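Long-range contacts in protein YrdA (Escherichia coli, PDB 3TIO), which binds zinc at sites built between the subunits of its trimer and is a homologue of the gamma-class carbonic anhydrases, whose activity it may share: residues S63-T68 with L80-D85; R102-M107 with A158-S163. The protein carries 1 engineered substitution. One frame throughout, in Å; residues are numbered along the deposited sequence.

Interaction 1 of 2, residues S63-T68 with L80-D85; sequences SMLHVT and LTIGED. With ZN (zinc ion), chain G.
Both ring nitrogens of H66 are gripped, by one bond each: ND1 coordinates the zinc ion, 2.1 Å from ND1 to ZN, while NE2 is hydrogen-bonded to D47 OD2. H69 and H95 of the same chain and H90 of a neighbouring subunit complete the metal site. The zinc on ND1 and D47 on NE2 together fix the rotation of the imidazole, and the carboxylate, as a second-shell acceptor, probably makes ND1 a stronger zinc ligand. The CB of H66 points away from 80-82; CG is anti to the backbone N (chi1 -161°), and from there ND1 reaches the zinc. L65, one residue earlier, points the other way and carries the packing. This alternation suits the left-handed parallel beta-helix, whose faces turn aliphatic side chains inward; here strands 64-66 and 80-82 belong to two different faces of it, at 120° to each other and with axes 8.5 Å apart at closest. No hydrogen bond links the two segments. L80 CD2 lies 3.6 Å from L65 CB, and the two leucines cross at about a right angle. The same methyl comes within 3.7 Å of the carbonyl oxygen H66 O, so L80 packs directly behind the backbone of the zinc ligand. Farther along, L65 and I82 also cross, L65 CD2 lying 4.0 Å from I82 CD1. L94 from strand 93-95 packs on L65, L80 and I82 alike.

Interaction 2 of 2, residues R102-M107 with A158-S163; sequences RVLVGM and AGLRYS
Two guanidinium groups lie nearly parallel, their planes 9° apart, where R102 and R161 run side by side and point the same way. Over one face of the R161 group sits R102 CD, above its centre and 3.7 Å from R161 CZ; over one face of the R102 group comes R161 NH2. The middle of the R161 plane is thus covered by a methylene and not by the second cation. R102 turns at chi3 (-59°), whereas R161 runs extended from CG to NE. Like charges do approach, R102 NE lying 4.0 Å from R161 NH2, but R102 NE also forms a salt bridge with D120, which probably offsets part of the repulsion. R161 touches a crystal neighbour as well, so its pose may owe something to the lattice.

Beside this pair L160 and L104 supply the apolar part. L160 reaches both R102 and L104: its CD1 methyl rests 3.3 Å from the carbonyl oxygen R102 O, and its CD2 methyl packs 3.6 Å from L104 CB. L104, with CG anti to the backbone N (chi1 -172°), sends CD1 to within 4.1 Å of S163 OG, a hydroxyl already hydrogen-bonded to T87. No hydrogen bond crosses between the segments.

Helix 154-176, following the last coil, thus lies along the outside of the left-handed beta-helix, as in gamma-class carbonic anhydrases, and meets strand 103-105 where that strand runs in parallel between 87-88 and 121-123.

In the fold
Interaction 1 closes before interaction 2 opens along the chain, and their centres lie 15 Å apart. Together they draw on all three faces of the left-handed beta-helix: strand 64-66 from one, strand 80-82 from the second, strand 103-105 from the third. Interaction 1 fills the interior close to the centre of the chain, while interaction 2 lies at the surface, where the C-terminal helix meets the coils. The two touch at a corner between successive turns: E84 O and R102 N are 3.0 Å apart, a probable hydrogen bond, and D85 CB packs against R102 CG. Successive coils, each supplying zinc ligands (H66 and H69, then H95), are thus joined at this corner, beside which the C-terminal helix runs.

Interaction 1 of 2, residues S63-T68 with L80-D85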
ATOM      1  N   SER A  63       2.466   6.635  -0.679  1.00  7.91           N
ATOM      2  CA  SER A  63       1.704   6.888  -1.894  1.00  7.33           C
ATOM      3  C   SER A  63       2.444   6.335  -3.106  1.00  6.96           C
ATOM      4  O   SER A  63       3.661   6.158  -3.067  1.00  7.57           O
ATOM      5  CB  SER A  63       1.462   8.388  -2.066  1.00  8.15           C
ATOM      6  OG  SER A  63       0.556   8.865  -1.087  1.00  9.53           O
ATOM      7  N   MET A  64       1.702   6.060  -4.173  1.00  7.35           N
ATOM      8  CA  MET A  64       2.266   5.527  -5.408  1.00  6.25           C
ATOM      9  C   MET A  64       1.668   6.361  -6.532  1.00  6.77           C
ATOM     10  O   MET A  64       0.450   6.371  -6.732  1.00  7.12           O
ATOM     11  CB  MET A  64       1.879   4.051  -5.561  1.00  9.17           C
ATOM     12  CG  MET A  64       2.795   3.222  -6.461  1.00 11.08           C
ATOM     13  SD  MET A  64       2.664   3.608  -8.216  1.00 12.53           S
ATOM     14  CE  MET A  64       4.246   4.389  -8.531  1.00 16.18           C
ATOM     15  N   LEU A  65       2.534   7.075  -7.241  1.00  6.96           N
ATOM     16  CA  LEU A  65       2.119   7.945  -8.334  1.00  6.79           C
ATOM     17  C   LEU A  65       2.677   7.471  -9.661  1.00  7.62           C
ATOM     18  O   LEU A  65       3.889   7.335  -9.815  1.00  9.11           O
ATOM     19  CB  LEU A  65       2.599   9.379  -8.078  1.00  6.63           C
ATOM     20  CG  LEU A  65       1.805  10.270  -7.119  1.00  7.17           C
ATOM     21  CD1 LEU A  65       1.678   9.608  -5.754  1.00 10.36           C
ATOM     22  CD2 LEU A  65       2.504  11.613  -6.997  1.00  9.33           C
ATOM     23  N   HIS A  66       1.795   7.218 -10.619  1.00  8.91           N
ATOM     24  CA  HIS A  66       2.241   6.792 -11.932  1.00  9.41           C
ATOM     25  C   HIS A  66       1.395   7.453 -13.005  1.00 10.85           C
ATOM     26  O   HIS A  66       0.357   8.061 -12.723  1.00 10.07           O
ATOM     27  CB  HIS A  66       2.175   5.270 -12.082  1.00  8.95           C
ATOM     28  CG  HIS A  66       3.014   4.743 -13.207  1.00  9.60           C
ATOM     29  ND1 HIS A  66       2.689   3.607 -13.914  1.00 10.50           N
ATOM     30  CD2 HIS A  66       4.172   5.198 -13.743  1.00 10.27           C
ATOM     31  CE1 HIS A  66       3.607   3.386 -14.839  1.00 10.12           C
ATOM     32  NE2 HIS A  66       4.518   4.338 -14.756  1.00  9.72           N
ATOM     33  N   VAL A  67       1.860   7.328 -14.240  1.00 11.74           N
ATOM     34  CA  VAL A  67       1.197   7.909 -15.396  1.00 13.01           C
ATOM     35  C   VAL A  67       0.403   6.849 -16.145  1.00 12.39           C
ATOM     36  O   VAL A  67       0.533   5.654 -15.877  1.00 13.71           O
ATOM     37  CB  VAL A  67       2.240   8.515 -16.350  1.00 13.22           C
ATOM     38  CG1 VAL A  67       2.989   9.638 -15.653  1.00 14.61           C
ATOM     39  CG2 VAL A  67       3.218   7.438 -16.792  1.00 13.68           C
ATOM     40  N   THR A  68      -0.431   7.291 -17.081  1.00 15.17           N
ATOM     41  CA  THR A  68      -1.222   6.366 -17.876  1.00 16.76           C
ATOM     42  C   THR A  68      -0.258   5.632 -18.802  1.00 16.18           C
ATOM     43  O   THR A  68       0.594   6.249 -19.443  1.00 17.35           O
ATOM     44  CB  THR A  68      -2.282   7.115 -18.709  1.00 18.21           C
ATOM     45  OG1 THR A  68      -3.261   7.683 -17.828  1.00 19.00           O
ATOM     46  CG2 THR A  68      -2.974   6.171 -19.678  1.00 17.94           C
ATOM     47  N   LEU A  80       0.363  12.639 -15.278  1.00 11.32           N
ATOM     48  CA  LEU A  80      -0.307  12.738 -13.993  1.00 10.30           C
ATOM     49  C   LEU A  80      -0.049  14.195 -13.628  1.00  9.57           C
ATOM     50  O   LEU A  80       1.103  14.623 -13.524  1.00 10.28           O
ATOM     51  CB  LEU A  80       0.334  11.805 -12.959  1.00  9.87           C
ATOM     52  CG  LEU A  80      -0.040  12.083 -11.498  1.00  9.60           C
ATOM     53  CD1 LEU A  80      -1.548  11.992 -11.309  1.00 11.38           C
ATOM     54  CD2 LEU A  80       0.676  11.086 -10.596  1.00 10.75           C
ATOM     55  N   THR A  81      -1.116  14.963 -13.465  1.00 11.58           N
ATOM     56  CA  THR A  81      -0.982  16.374 -13.151  1.00 11.96           C
ATOM     57  C   THR A  81      -1.682  16.690 -11.840  1.00 11.75           C
ATOM     58  O   THR A  81      -2.851  16.357 -11.655  1.00 12.16           O
ATOM     59  CB  THR A  81      -1.591  17.236 -14.276  1.00 12.32           C
ATOM     60  OG1 THR A  81      -1.026  16.842 -15.535  1.00 14.95           O
ATOM     61  CG2 THR A  81      -1.305  18.710 -14.037  1.00 15.34           C
ATOM     62  N   ILE A  82      -0.951  17.326 -10.932  1.00 11.42           N
ATOM     63  CA  ILE A  82      -1.481  17.700  -9.628  1.00 11.36           C
ATOM     64  C   ILE A  82      -1.242  19.192  -9.420  1.00 11.49           C
ATOM     65  O   ILE A  82      -0.137  19.684  -9.657  1.00 12.21           O
ATOM     66  CB  ILE A  82      -0.776  16.912  -8.499  1.00 11.17           C
ATOM     67  CG1 ILE A  82      -0.889  15.408  -8.764  1.00 11.86           C
ATOM     68  CG2 ILE A  82      -1.382  17.282  -7.153  1.00 11.01           C
ATOM     69  CD1 ILE A  82      -0.051  14.547  -7.833  1.00 12.45           C
ATOM     70  N   GLY A  83      -2.279  19.899  -8.975  1.00 12.15           N
ATOM     71  CA  GLY A  83      -2.175  21.332  -8.753  1.00 12.52           C
ATOM     72  C   GLY A  83      -1.415  21.776  -7.517  1.00 13.09           C
ATOM     73  O   GLY A  83      -0.595  21.035  -6.972  1.00 12.46           O
ATOM     74  N   GLU A  84      -1.693  23.002  -7.077  1.00 13.03           N
ATOM     75  CA  GLU A  84      -1.034  23.577  -5.906  1.00 12.54           C
ATOM     76  C   GLU A  84      -1.877  23.416  -4.643  1.00 11.63           C
ATOM     77  O   GLU A  84      -3.098  23.287  -4.711  1.00 12.39           O
ATOM     78  CB  GLU A  84      -0.765  25.070  -6.126  1.00 15.70           C
ATOM     79  CG  GLU A  84      -0.118  25.415  -7.455  1.00 19.45           C
ATOM     80  CD  GLU A  84       0.253  26.883  -7.549  1.00 22.90           C
ATOM     81  OE1 GLU A  84      -0.540  27.727  -7.081  1.00 23.93           O
ATOM     82  OE2 GLU A  84       1.333  27.193  -8.097  1.00 25.76           O
ATOM     83  N   ASP A  85      -1.211  23.444  -3.492  1.00 12.50           N
ATOM     84  CA  ASP A  85      -1.882  23.319  -2.202  1.00 12.60           C
ATOM     85  C   ASP A  85      -2.743  22.059  -2.122  1.00 11.09           C
ATOM     86  O   ASP A  85      -3.831  22.065  -1.544  1.00 13.03           O
ATOM     87  CB  ASP A  85      -2.743  24.556  -1.937  1.00 14.59           C
ATOM     88  CG  ASP A  85      -1.924  25.827  -1.842  1.00 17.86           C
ATOM     89  OD1 ASP A  85      -2.308  26.832  -2.478  1.00 19.98           O
ATOM     90  OD2 ASP A  85      -0.898  25.825  -1.131  1.00 18.82           O
TER
HETATM   91 ZN    ZN G   1       0.967   2.458 -13.809  1.00 11.15          ZN

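Interaction 2 of 2, residues R102-M107 with A158-S163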
ATOM      1  N   ARG A 102      -5.994  23.000  -4.215  1.00 12.64           N
ATOM      2  CA  ARG A 102      -6.671  22.881  -2.930  1.00 13.32           C
ATOM      3  C   ARG A 102      -7.611  21.682  -2.889  1.00 13.14           C
ATOM      4  O   ARG A 102      -8.825  21.825  -2.735  1.00 14.82           O
ATOM      5  CB  ARG A 102      -7.441  24.168  -2.623  1.00 14.12           C
ATOM      6  CG  ARG A 102      -6.565  25.420  -2.630  1.00 14.75           C
ATOM      7  CD  ARG A 102      -7.385  26.672  -2.339  1.00 14.79           C
ATOM      8  NE  ARG A 102      -8.449  26.857  -3.319  1.00 16.04           N
ATOM      9  CZ  ARG A 102      -8.256  27.259  -4.571  1.00 16.27           C
ATOM     10  NH1 ARG A 102      -7.033  27.532  -5.004  1.00 17.07           N
ATOM     11  NH2 ARG A 102      -9.286  27.363  -5.400  1.00 16.57           N
ATOM     12  N   VAL A 103      -7.031  20.500  -3.047  1.00 11.53           N
ATOM     13  CA  VAL A 103      -7.779  19.251  -3.013  1.00 11.10           C
ATOM     14  C   VAL A 103      -7.166  18.367  -1.941  1.00 10.72           C
ATOM     15  O   VAL A 103      -5.950  18.330  -1.783  1.00 11.25           O
ATOM     16  CB  VAL A 103      -7.693  18.498  -4.362  1.00 10.23           C
ATOM     17  CG1 VAL A 103      -8.342  17.116  -4.240  1.00 11.09           C
ATOM     18  CG2 VAL A 103      -8.376  19.308  -5.451  1.00 10.87           C
ATOM     19  N   LEU A 104      -8.013  17.674  -1.194  1.00  9.70           N
ATOM     20  CA  LEU A 104      -7.527  16.760  -0.174  1.00 11.22           C
ATOM     21  C   LEU A 104      -7.964  15.364  -0.598  1.00  9.38           C
ATOM     22  O   LEU A 104      -9.161  15.094  -0.739  1.00 11.46           O
ATOM     23  CB  LEU A 104      -8.108  17.111   1.201  1.00 13.05           C
ATOM     24  CG  LEU A 104      -7.507  16.330   2.376  1.00 15.64           C
ATOM     25  CD1 LEU A 104      -7.641  17.138   3.660  1.00 17.95           C
ATOM     26  CD2 LEU A 104      -8.195  14.979   2.507  1.00 18.02           C
ATOM     27  N   VAL A 105      -6.988  14.495  -0.840  1.00  9.71           N
ATOM     28  CA  VAL A 105      -7.271  13.122  -1.239  1.00 10.66           C
ATOM     29  C   VAL A 105      -7.079  12.242  -0.006  1.00  9.33           C
ATOM     30  O   VAL A 105      -5.953  12.034   0.444  1.00  9.45           O
ATOM     31  CB  VAL A 105      -6.319  12.645  -2.362  1.00  9.38           C
ATOM     32  CG1 VAL A 105      -6.741  11.259  -2.834  1.00 11.32           C
ATOM     33  CG2 VAL A 105      -6.332  13.636  -3.532  1.00 10.08           C
ATOM     34  N   GLY A 106      -8.190  11.744   0.530  1.00  9.77           N
ATOM     35  CA  GLY A 106      -8.165  10.909   1.724  1.00  8.99           C
ATOM     36  C   GLY A 106      -7.241   9.711   1.642  1.00  8.66           C
ATOM     37  O   GLY A 106      -7.157   9.053   0.607  1.00  7.99           O
ATOM     38  N   MET A 107      -6.567   9.412   2.750  1.00  8.49           N
ATOM     39  CA  MET A 107      -5.622   8.303   2.785  1.00  8.55           C
ATOM     40  C   MET A 107      -6.215   6.991   2.290  1.00  8.12           C
ATOM     41  O   MET A 107      -7.383   6.685   2.533  1.00  8.09           O
ATOM     42  CB  MET A 107      -5.047   8.133   4.200  1.00 10.68           C
ATOM     43  CG  MET A 107      -6.046   7.738   5.282  1.00 12.24           C
ATOM     44  SD  MET A 107      -5.291   7.796   6.934  1.00 12.66           S
ATOM     45  CE  MET A 107      -5.784   9.425   7.468  1.00 14.30           C
ATOM     46  N   ALA A 158     -11.753  26.165   4.043  1.00 22.60           N
ATOM     47  CA  ALA A 158     -10.633  26.851   4.672  1.00 22.67           C
ATOM     48  C   ALA A 158      -9.637  25.797   5.153  1.00 22.43           C
ATOM     49  O   ALA A 158      -8.425  26.012   5.135  1.00 23.41           O
ATOM     50  CB  ALA A 158     -11.125  27.690   5.848  1.00 23.28           C
ATOM     51  N   GLY A 159     -10.165  24.648   5.569  1.00 22.20           N
ATOM     52  CA  GLY A 159      -9.328  23.565   6.052  1.00 20.96           C
ATOM     53  C   GLY A 159      -8.408  22.986   4.996  1.00 18.55           C
ATOM     54  O   GLY A 159      -7.329  22.486   5.314  1.00 19.48           O
ATOM     55  N   LEU A 160      -8.833  23.042   3.737  1.00 18.08           N
ATOM     56  CA  LEU A 160      -8.018  22.526   2.644  1.00 17.27           C
ATOM     57  C   LEU A 160      -6.737  23.343   2.559  1.00 16.56           C
ATOM     58  O   LEU A 160      -5.663  22.805   2.298  1.00 15.32           O
ATOM     59  CB  LEU A 160      -8.779  22.610   1.318  1.00 17.44           C
ATOM     60  CG  LEU A 160     -10.052  21.767   1.190  1.00 17.13           C
ATOM     61  CD1 LEU A 160     -10.750  22.085  -0.121  1.00 18.34           C
ATOM     62  CD2 LEU A 160      -9.698  20.289   1.268  1.00 18.58           C
ATOM     63  N   ARG A 161      -6.857  24.649   2.782  1.00 16.86           N
ATOM     64  CA  ARG A 161      -5.703  25.538   2.745  1.00 17.17           C
ATOM     65  C   ARG A 161      -4.795  25.267   3.940  1.00 16.37           C
ATOM     66  O   ARG A 161      -3.580  25.156   3.791  1.00 15.53           O
ATOM     67  CB  ARG A 161      -6.155  27.004   2.763  1.00 18.50           C
ATOM     68  CG  ARG A 161      -6.762  27.500   1.454  1.00 20.65           C
ATOM     69  CD  ARG A 161      -7.320  28.915   1.607  1.00 21.43           C
ATOM     70  NE  ARG A 161      -7.815  29.466   0.347  1.00 23.60           N
ATOM     71  CZ  ARG A 161      -7.039  29.937  -0.625  1.00 22.82           C
ATOM     72  NH1 ARG A 161      -5.720  29.929  -0.490  1.00 25.76           N
ATOM     73  NH2 ARG A 161      -7.582  30.415  -1.736  1.00 26.05           N
ATOM     74  N   TYR A 162      -5.389  25.158   5.126  1.00 16.43           N
ATOM     75  CA  TYR A 162      -4.614  24.898   6.331  1.00 18.01           C
ATOM     76  C   TYR A 162      -3.855  23.578   6.223  1.00 16.58           C
ATOM     77  O   TYR A 162      -2.705  23.483   6.641  1.00 15.88           O
ATOM     78  CB  TYR A 162      -5.526  24.879   7.563  1.00 20.47           C
ATOM     79  CG  TYR A 162      -6.186  26.210   7.849  1.00 24.34           C
ATOM     80  CD1 TYR A 162      -5.431  27.381   7.935  1.00 26.18           C
ATOM     81  CD2 TYR A 162      -7.566  26.301   8.035  1.00 26.90           C
ATOM     82  CE1 TYR A 162      -6.033  28.610   8.197  1.00 28.27           C
ATOM     83  CE2 TYR A 162      -8.179  27.528   8.299  1.00 29.35           C
ATOM     84  CZ  TYR A 162      -7.406  28.677   8.378  1.00 29.46           C
ATOM     85  OH  TYR A 162      -8.006  29.890   8.636  1.00 31.71           O
ATOM     86  N   SER A 163      -4.498  22.563   5.652  1.00 16.88           N
ATOM     87  CA  SER A 163      -3.858  21.262   5.496  1.00 15.51           C
ATOM     88  C   SER A 163      -2.560  21.390   4.704  1.00 14.84           C
ATOM     89  O   SER A 163      -1.518  20.881   5.115  1.00 15.19           O
ATOM     90  CB  SER A 163      -4.796  20.288   4.784  1.00 15.05           C
ATOM     91  OG  SER A 163      -4.137  19.055   4.541  1.00 18.36           O
TER